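Local structure of gamma-glutamyltranspeptidase (Ggt) (Helicobacter pylori 26695, 5BPK) at residues L37-G49 and G58-L71. The protein probably transfers or hydrolyses the gamma-glutamyl group of glutathione and related compounds, as an N-terminal nucleophile hydrolase. Sequence-based numbering, arbitrary orientation.
Sequences LNNEMDDFSIKPG and GGDANAIEANKRPL. With 4UD ((2S)-amino[(5S)-4,5-dihydro-1,2-oxazol-5-yl]acetic acid), chain O.
The ring of Phe44 is sandwiched between Pro70 and Ile64. Pro70 CB lies over the centre of one face, 3.6 Å from the ring centroid. Ile64 CA covers the opposite face nearer the rim, and Ile64 CG1 approaches Phe44 CG to 3.5 Å. The ring edge meets the backbone oxygens of Asn62 and Lys68. Phe44 CG lies anti to the carbonyl carbon (chi1 -76°), which carries the ring in between Pro70 and Ile64.

Asn62 supplies most of the polar contact. Its ND2 donates to Asp43 O at 2.7 Å, on a lone pair and nearly in the plane of the Asn62 amide. Its OD1 accepts from Leu71 N, so both ends of the buried amide are used. Its backbone O takes Ser45 N at 2.8 Å, tilted from the carbonyl plane. Lys68 NZ bonds to both Ala61 O and Ala63 O, tying the turn at Asp60-Ala63 to the return of its own segment.

Farther along, Gly49 N donates to Gly58 O at 3.0 Å, close to straight. Waters bridge Ser45 to 58-71. One joins Ser45 O to Ile64 N; two others link Ser45 OG to Gly58 N and Gly59 O, respectively.

Asp43 OD2 accepts from the ligand amine N7 at 2.7 Å, and Glu40 OE2 accepts a weak bond from the same N7. Both carboxylates also form salt bridges with Arg103 of the neighbouring Ggt chain. Asp43 CB packs against Pro70 CB and Leu71 O, and Asn62 holds the Asp43 carbonyl. These three residues of 58-71 thus back Asp43 as a second shell, consistent with a role in placing its carboxylate for the ligand's amino group.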
loop_
_atom_site.group_PDB
_atom_site.type_symbol
_atom_site.label_atom_id
_atom_site.label_comp_id
_atom_site.label_asym_id
_atom_site.label_seq_id
_atom_site.Cartn_x
_atom_site.Cartn_y
_atom_site.Cartn_z
ATOM N N LEU B 37 7.011 3.973 14.930
ATOM C CA LEU B 37 5.831 4.776 14.596
ATOM C C LEU B 37 5.775 5.107 13.105
ATOM O O LEU B 37 6.799 5.343 12.452
ATOM C CB LEU B 37 5.855 6.089 15.379
ATOM C CG LEU B 37 5.616 5.921 16.870
ATOM C CD1 LEU B 37 6.131 7.153 17.593
ATOM C CD2 LEU B 37 4.129 5.646 17.171
ATOM N N ASN B 38 4.560 5.142 12.583
ATOM C CA ASN B 38 4.308 5.636 11.236
ATOM C C ASN B 38 4.576 7.127 11.121
ATOM O O ASN B 38 4.568 7.845 12.125
ATOM C CB ASN B 38 2.861 5.346 10.834
ATOM C CG ASN B 38 1.860 6.147 11.645
ATOM O OD1 ASN B 38 1.550 7.293 11.301
ATOM N ND2 ASN B 38 1.369 5.563 12.747
ATOM N N ASN B 39 4.827 7.589 9.895
ATOM C CA ASN B 39 4.707 9.021 9.588
ATOM C C ASN B 39 3.563 9.258 8.598
ATOM O O ASN B 39 3.684 10.003 7.614
ATOM C CB ASN B 39 6.053 9.678 9.198
ATOM C CG ASN B 39 6.710 9.084 7.953
ATOM O OD1 ASN B 39 6.293 8.063 7.422
ATOM N ND2 ASN B 39 7.782 9.735 7.505
ATOM N N GLU B 40 2.430 8.619 8.889
ATOM C CA GLU B 40 1.268 8.702 8.010
ATOM C C GLU B 40 0.632 10.094 7.983
ATOM O O GLU B 40 -0.151 10.393 7.078
ATOM C CB GLU B 40 0.205 7.658 8.385
ATOM C CG GLU B 40 -0.372 6.894 7.204
ATOM C CD GLU B 40 0.625 5.890 6.635
ATOM O OE1 GLU B 40 1.083 4.985 7.390
ATOM O OE2 GLU B 40 0.953 6.011 5.442
ATOM N N MET B 41 0.948 10.953 8.949
ATOM C CA MET B 41 0.389 12.317 8.910
ATOM C C MET B 41 0.810 13.097 7.670
ATOM O O MET B 41 0.091 13.993 7.252
ATOM C CB MET B 41 0.715 13.108 10.182
ATOM C CG MET B 41 0.123 12.493 11.454
ATOM S SD MET B 41 -1.694 12.500 11.538
ATOM C CE MET B 41 -2.012 14.235 11.901
ATOM N N ASP B 42 1.952 12.755 7.070
ATOM C CA ASP B 42 2.389 13.393 5.810
ATOM C C ASP B 42 1.507 13.049 4.591
ATOM O O ASP B 42 1.671 13.627 3.517
ATOM C CB ASP B 42 3.852 13.046 5.490
ATOM C CG ASP B 42 4.422 13.906 4.365
ATOM O OD1 ASP B 42 4.575 15.132 4.581
ATOM O OD2 ASP B 42 4.697 13.361 3.264
ATOM N N ASP B 43 0.618 12.073 4.726
ATOM C CA ASP B 43 -0.337 11.793 3.659
ATOM C C ASP B 43 -1.527 12.751 3.661
ATOM O O ASP B 43 -2.294 12.756 2.706
ATOM C CB ASP B 43 -0.813 10.345 3.707
ATOM C CG ASP B 43 0.168 9.377 3.062
ATOM O OD1 ASP B 43 1.199 9.802 2.497
ATOM O OD2 ASP B 43 -0.109 8.166 3.128
ATOM N N PHE B 44 -1.688 13.541 4.720
ATOM C CA PHE B 44 -2.596 14.705 4.679
ATOM C C PHE B 44 -1.976 15.814 3.841
ATOM O O PHE B 44 -0.754 15.883 3.675
ATOM C CB PHE B 44 -2.857 15.286 6.071
ATOM C CG PHE B 44 -3.820 14.487 6.913
ATOM C CD1 PHE B 44 -5.168 14.433 6.584
ATOM C CD2 PHE B 44 -3.383 13.812 8.052
ATOM C CE1 PHE B 44 -6.067 13.720 7.360
ATOM C CE2 PHE B 44 -4.278 13.105 8.841
ATOM C CZ PHE B 44 -5.624 13.051 8.488
ATOM N N SER B 45 -2.825 16.706 3.347
ATOM C CA SER B 45 -2.357 18.005 2.890
ATOM C C SER B 45 -2.147 18.849 4.141
ATOM O O SER B 45 -3.110 19.188 4.838
ATOM C CB SER B 45 -3.357 18.662 1.941
ATOM O OG SER B 45 -2.892 19.942 1.550
ATOM N N ILE B 46 -0.887 19.158 4.443
ATOM C CA ILE B 46 -0.546 19.923 5.645
ATOM C C ILE B 46 -0.609 21.445 5.420
ATOM O O ILE B 46 -0.588 22.217 6.376
ATOM C CB ILE B 46 0.825 19.489 6.232
ATOM C CG1 ILE B 46 1.993 19.856 5.306
ATOM C CG2 ILE B 46 0.819 17.980 6.517
ATOM C CD1 ILE B 46 3.335 19.485 5.877
ATOM N N LYS B 47 -0.701 21.828 4.146
ATOM C CA LYS B 47 -0.869 23.202 3.687
ATOM C C LYS B 47 -1.364 23.135 2.232
ATOM O O LYS B 47 -0.846 22.336 1.447
ATOM C CB LYS B 47 0.471 23.943 3.761
ATOM C CG LYS B 47 0.411 25.409 3.335
ATOM C CD LYS B 47 1.754 26.098 3.494
ATOM C CE LYS B 47 1.746 27.489 2.879
ATOM N NZ LYS B 47 2.997 28.224 3.195
ATOM N N PRO B 48 -2.375 23.949 1.862
ATOM C CA PRO B 48 -2.899 23.823 0.494
ATOM C C PRO B 48 -1.829 23.994 -0.576
ATOM O O PRO B 48 -1.058 24.959 -0.529
ATOM C CB PRO B 48 -3.926 24.954 0.408
ATOM C CG PRO B 48 -4.333 25.195 1.809
ATOM C CD PRO B 48 -3.138 24.941 2.648
ATOM N N GLY B 49 -1.776 23.052 -1.518
ATOM C CA GLY B 49 -0.793 23.086 -2.602
ATOM C C GLY B 49 0.613 22.622 -2.245
ATOM O O GLY B 49 1.484 22.593 -3.105
ATOM N N GLY B 58 -2.915 18.706 -2.329
ATOM C CA GLY B 58 -4.309 18.732 -1.940
ATOM C C GLY B 58 -4.763 20.076 -1.446
ATOM O O GLY B 58 -4.050 21.081 -1.565
ATOM N N GLY B 59 -5.958 20.078 -0.877
ATOM C CA GLY B 59 -6.570 21.294 -0.353
ATOM C C GLY B 59 -7.477 20.940 0.804
ATOM O O GLY B 59 -7.026 20.366 1.798
ATOM N N ASP B 60 -8.761 21.243 0.667
ATOM C CA ASP B 60 -9.717 21.022 1.750
ATOM C C ASP B 60 -10.061 19.549 1.976
ATOM O O ASP B 60 -10.178 19.093 3.114
ATOM C CB ASP B 60 -11.006 21.803 1.479
ATOM C CG ASP B 60 -10.869 23.294 1.747
ATOM O OD1 ASP B 60 -9.957 23.717 2.498
ATOM O OD2 ASP B 60 -11.711 24.041 1.223
ATOM N N ALA B 61 -10.223 18.798 0.896
ATOM C CA ALA B 61 -10.737 17.444 1.010
ATOM C C ALA B 61 -9.812 16.572 1.859
ATOM O O ALA B 61 -10.287 15.753 2.638
ATOM C CB ALA B 61 -10.969 16.836 -0.374
ATOM N N ASN B 62 -8.499 16.770 1.719
ATOM C CA ASN B 62 -7.503 15.988 2.470
ATOM C C ASN B 62 -6.751 16.805 3.531
ATOM O O ASN B 62 -5.603 16.490 3.896
ATOM C CB ASN B 62 -6.524 15.322 1.498
ATOM C CG ASN B 62 -5.630 14.286 2.179
ATOM O OD1 ASN B 62 -6.062 13.548 3.090
ATOM N ND2 ASN B 62 -4.376 14.221 1.734
ATOM N N ALA B 63 -7.402 17.848 4.041
ATOM C CA ALA B 63 -6.869 18.602 5.171
ATOM C C ALA B 63 -6.976 17.797 6.475
ATOM O O ALA B 63 -7.804 16.878 6.621
ATOM C CB ALA B 63 -7.612 19.947 5.316
ATOM N N ILE B 64 -6.164 18.173 7.445
ATOM C CA ILE B 64 -6.160 17.512 8.742
ATOM C C ILE B 64 -7.373 17.927 9.575
ATOM O O ILE B 64 -7.717 19.112 9.641
ATOM C CB ILE B 64 -4.884 17.863 9.550
ATOM C CG1 ILE B 64 -3.632 17.367 8.824
ATOM C CG2 ILE B 64 -4.978 17.285 10.965
ATOM C CD1 ILE B 64 -2.335 17.951 9.356
ATOM N N GLU B 65 -8.027 16.936 10.170
ATOM C CA GLU B 65 -9.034 17.131 11.220
ATOM C C GLU B 65 -8.850 16.016 12.247
ATOM O O GLU B 65 -8.435 14.903 11.894
ATOM C CB GLU B 65 -10.462 17.038 10.665
ATOM C CG GLU B 65 -11.112 18.355 10.307
ATOM C CD GLU B 65 -12.611 18.224 10.087
ATOM O OE1 GLU B 65 -13.403 18.319 11.062
ATOM O OE2 GLU B 65 -13.004 18.031 8.934
ATOM N N ALA B 66 -9.181 16.290 13.505
ATOM C CA ALA B 66 -9.079 15.262 14.543
ATOM C C ALA B 66 -9.877 14.035 14.123
ATOM O O ALA B 66 -10.984 14.172 13.592
ATOM C CB ALA B 66 -9.570 15.795 15.888
ATOM N N ASN B 67 -9.275 12.858 14.328
ATOM C CA ASN B 67 -9.854 11.530 14.008
ATOM C C ASN B 67 -9.942 11.163 12.531
ATOM O O ASN B 67 -10.293 10.026 12.202
ATOM C CB ASN B 67 -11.237 11.335 14.642
ATOM C CG ASN B 67 -11.194 11.333 16.137
ATOM O OD1 ASN B 67 -10.248 10.818 16.738
ATOM N ND2 ASN B 67 -12.238 11.893 16.766
ATOM N N LYS B 68 -9.634 12.102 11.643
ATOM C CA LYS B 68 -9.759 11.866 10.200
ATOM C C LYS B 68 -8.618 10.958 9.716
ATOM O O LYS B 68 -7.519 10.998 10.240
ATOM C CB LYS B 68 -9.732 13.201 9.461
ATOM C CG LYS B 68 -10.038 13.171 7.967
ATOM C CD LYS B 68 -10.185 14.588 7.438
ATOM C CE LYS B 68 -10.315 14.677 5.934
ATOM N NZ LYS B 68 -10.176 16.089 5.472
ATOM N N ARG B 69 -8.893 10.143 8.706
ATOM C CA ARG B 69 -7.887 9.238 8.152
ATOM C C ARG B 69 -7.230 9.909 6.947
ATOM O O ARG B 69 -7.926 10.357 6.050
ATOM C CB ARG B 69 -8.563 7.924 7.748
ATOM C CG ARG B 69 -9.177 7.159 8.933
ATOM C CD ARG B 69 -10.132 6.023 8.512
ATOM N NE ARG B 69 -10.981 5.699 9.665
ATOM C CZ ARG B 69 -10.870 4.629 10.450
ATOM N NH1 ARG B 69 -10.021 3.652 10.177
ATOM N NH2 ARG B 69 -11.660 4.526 11.504
ATOM N N PRO B 70 -5.890 9.970 6.917
ATOM C CA PRO B 70 -5.237 10.642 5.794
ATOM C C PRO B 70 -5.425 9.877 4.493
ATOM O O PRO B 70 -5.380 8.642 4.492
ATOM C CB PRO B 70 -3.760 10.653 6.194
ATOM C CG PRO B 70 -3.621 9.559 7.193
ATOM C CD PRO B 70 -4.916 9.515 7.927
ATOM N N LEU B 71 -5.624 10.611 3.399
ATOM C CA LEU B 71 -5.820 9.995 2.098
ATOM C C LEU B 71 -4.645 9.095 1.724
ATOM O O LEU B 71 -3.495 9.489 1.855
ATOM C CB LEU B 71 -6.001 11.057 1.017
ATOM C CG LEU B 71 -6.345 10.547 -0.381
ATOM C CD1 LEU B 71 -7.737 9.956 -0.401
ATOM C CD2 LEU B 71 -6.197 11.658 -1.413
HETATM C C3 4UD O . 3.604 2.854 0.656
HETATM C C4 4UD O . 1.963 4.234 1.233
HETATM C C5 4UD O . 3.436 4.038 1.543
HETATM C C6 4UD O . 1.445 5.674 1.356
HETATM C C8 4UD O . -0.045 5.618 1.100
HETATM O O9 4UD O . -0.816 5.306 1.974
HETATM O O10 4UD O . -0.539 5.910 -0.125
HETATM N N7 4UD O . 1.660 6.189 2.715
HETATM O O2 4UD O . 1.799 3.833 -0.125
HETATM N N1 4UD O . 2.664 2.821 -0.229
HETATM O O HOH W 1 -4.323 20.395 7.068
HETATM O O HOH W 2 -1.099 19.933 -0.608
HETATM O O HOH W 3 -4.762 21.607 2.555
#